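Hypoxanthine phosphoribosyltransferase (Leishmania donovani, PDB 7CMJ) catalyses the transfer of the 5-phosphoribosyl group from phosphoribosylpyrophosphate to hypoxanthine or guanine, giving IMP or GMP in the purine salvage pathway. Local coordinates at residues N118-I123 and K145-K150. Numbering follows the deposited sequence.
Sequences NRHILI and KPASLK
Ile-121 and Leu-149 sit side by side on neighbouring parallel strands, 120-123 and 148-150, which helix 131-142 links in a beta-alpha-beta crossover of the phosphoribosyltransferase sheet. The short strand axes approach to 4.7 Å. The backbone ladder runs through Ser-148 N to Arg-119 O, Ile-121 N to Ser-148 O, Lys-150 N to Ile-121 O and Ile-123 N to Lys-150 O, the last 2.8 Å long. Ahead of the strands, the loops are tied by a nearly straight bond from Asn-118 N to Lys-145 O (2.9 Å, 174° at the hydrogen). Along Ile-121, CB meets Leu-149 CD1 at 4.0 Å, and CG2 touches the same methyl. CG1, anti to the carbonyl carbon (chi1 -54°), turns back toward the start of the strand and onto Pro-146 CB, which CD1 at the tip then meets at 3.5 Å, the two side chains crossing at about a right angle. Leu-149 CD1 also packs on CG1 and CD1 of Ile-123. This apolar face lies against helix 131-142, where Met-141 touches Ile-121 and Met-138 touches both Leu-149 and Ile-123. Beyond Ile-123 the first strand leads to Glu-125 and Asp-126, which bind the barium ion. On the opposite face of the sheet, Leu-122 CD1 rests on Lys-150 CB at 3.5 Å, while Phe-51 meets the His-120 ring. Ala-147 CB lies over one face of that imidazole in a CH-pi contact, 4.0 Å from the centroid and displaced toward the rim. At the ring edge, Ser-148 OG, placed between its own backbone N and carbonyl carbon (chi1 86°), hydrogen-bonds His-120 ND1 at 2.9 Å.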
# COMPACT_ATOMS: atom_id res chain seq x y z
N ASN A 118 22.58 4.24 0.84
CA ASN A 118 23.97 3.90 0.51
C ASN A 118 24.09 2.50 -0.10
O ASN A 118 25.00 1.73 0.22
CB ASN A 118 24.86 4.03 1.74
CG ASN A 118 26.30 4.18 1.36
OD1 ASN A 118 26.64 5.07 0.58
ND2 ASN A 118 27.16 3.33 1.91
N ARG A 119 23.17 2.18 -1.00
CA ARG A 119 23.20 0.93 -1.76
C ARG A 119 23.16 1.25 -3.24
O ARG A 119 22.78 2.35 -3.66
CB ARG A 119 22.03 0.02 -1.40
CG ARG A 119 21.97 -0.33 0.06
CD ARG A 119 22.91 -1.48 0.27
NE ARG A 119 23.82 -1.23 1.36
CZ ARG A 119 23.59 -1.60 2.61
NH1 ARG A 119 22.46 -2.25 2.91
NH2 ARG A 119 24.47 -1.32 3.56
N HIS A 120 23.56 0.26 -4.04
CA HIS A 120 23.55 0.41 -5.49
C HIS A 120 22.26 -0.19 -6.03
O HIS A 120 22.00 -1.39 -5.88
CB HIS A 120 24.78 -0.22 -6.13
CG HIS A 120 26.08 0.29 -5.58
ND1 HIS A 120 26.60 1.53 -5.89
CD2 HIS A 120 26.98 -0.30 -4.76
CE1 HIS A 120 27.76 1.69 -5.28
NE2 HIS A 120 28.01 0.59 -4.58
N ILE A 121 21.46 0.64 -6.69
CA ILE A 121 20.14 0.25 -7.16
C ILE A 121 20.11 0.28 -8.67
O ILE A 121 20.61 1.22 -9.30
CB ILE A 121 19.04 1.17 -6.61
CG1 ILE A 121 19.11 1.24 -5.09
CG2 ILE A 121 17.67 0.70 -7.12
CD1 ILE A 121 18.23 2.31 -4.60
N LEU A 122 19.50 -0.73 -9.25
CA LEU A 122 19.22 -0.79 -10.67
C LEU A 122 17.71 -0.87 -10.84
O LEU A 122 17.08 -1.85 -10.43
CB LEU A 122 19.92 -1.99 -11.30
CG LEU A 122 20.04 -1.98 -12.81
CD1 LEU A 122 20.78 -0.73 -13.24
CD2 LEU A 122 20.76 -3.26 -13.28
N ILE A 123 17.11 0.18 -11.39
CA ILE A 123 15.68 0.17 -11.71
C ILE A 123 15.48 -0.72 -12.92
O ILE A 123 16.08 -0.49 -13.98
CB ILE A 123 15.15 1.59 -11.97
CG1 ILE A 123 15.27 2.45 -10.71
CG2 ILE A 123 13.71 1.55 -12.43
CD1 ILE A 123 14.82 3.88 -10.90
N LYS A 145 18.51 8.24 -0.82
CA LYS A 145 19.95 8.43 -0.76
C LYS A 145 20.77 7.17 -1.08
O LYS A 145 21.63 6.76 -0.30
CB LYS A 145 20.37 8.99 0.60
CG LYS A 145 19.95 10.43 0.87
CD LYS A 145 19.92 11.28 -0.41
CE LYS A 145 19.77 12.78 -0.12
NZ LYS A 145 21.05 13.47 0.23
N PRO A 146 20.53 6.54 -2.23
CA PRO A 146 21.32 5.35 -2.58
C PRO A 146 22.76 5.71 -2.92
O PRO A 146 23.08 6.85 -3.26
CB PRO A 146 20.59 4.78 -3.80
CG PRO A 146 20.03 5.98 -4.46
CD PRO A 146 19.65 6.94 -3.34
N ALA A 147 23.63 4.71 -2.83
CA ALA A 147 25.03 4.92 -3.19
C ALA A 147 25.16 5.16 -4.69
O ALA A 147 25.95 6.02 -5.12
CB ALA A 147 25.88 3.72 -2.75
N SER A 148 24.40 4.42 -5.50
CA SER A 148 24.32 4.63 -6.94
C SER A 148 22.91 4.34 -7.40
O SER A 148 22.18 3.54 -6.79
CB SER A 148 25.30 3.72 -7.71
OG SER A 148 24.74 2.43 -7.99
N LEU A 149 22.52 4.97 -8.51
CA LEU A 149 21.24 4.67 -9.14
C LEU A 149 21.43 4.57 -10.65
O LEU A 149 21.82 5.55 -11.29
CB LEU A 149 20.19 5.72 -8.79
CG LEU A 149 18.82 5.57 -9.47
CD1 LEU A 149 18.18 4.23 -9.09
CD2 LEU A 149 17.90 6.75 -9.15
N LYS A 150 21.17 3.39 -11.22
CA LYS A 150 21.18 3.18 -12.67
C LYS A 150 19.89 2.49 -13.09
O LYS A 150 19.14 1.95 -12.26
CB LYS A 150 22.40 2.35 -13.12
CG LYS A 150 23.76 3.00 -12.84
CD LYS A 150 23.99 4.18 -13.76
CE LYS A 150 25.05 5.14 -13.22
NZ LYS A 150 26.45 4.65 -13.40
O HOH W 1 24.64 7.75 0.70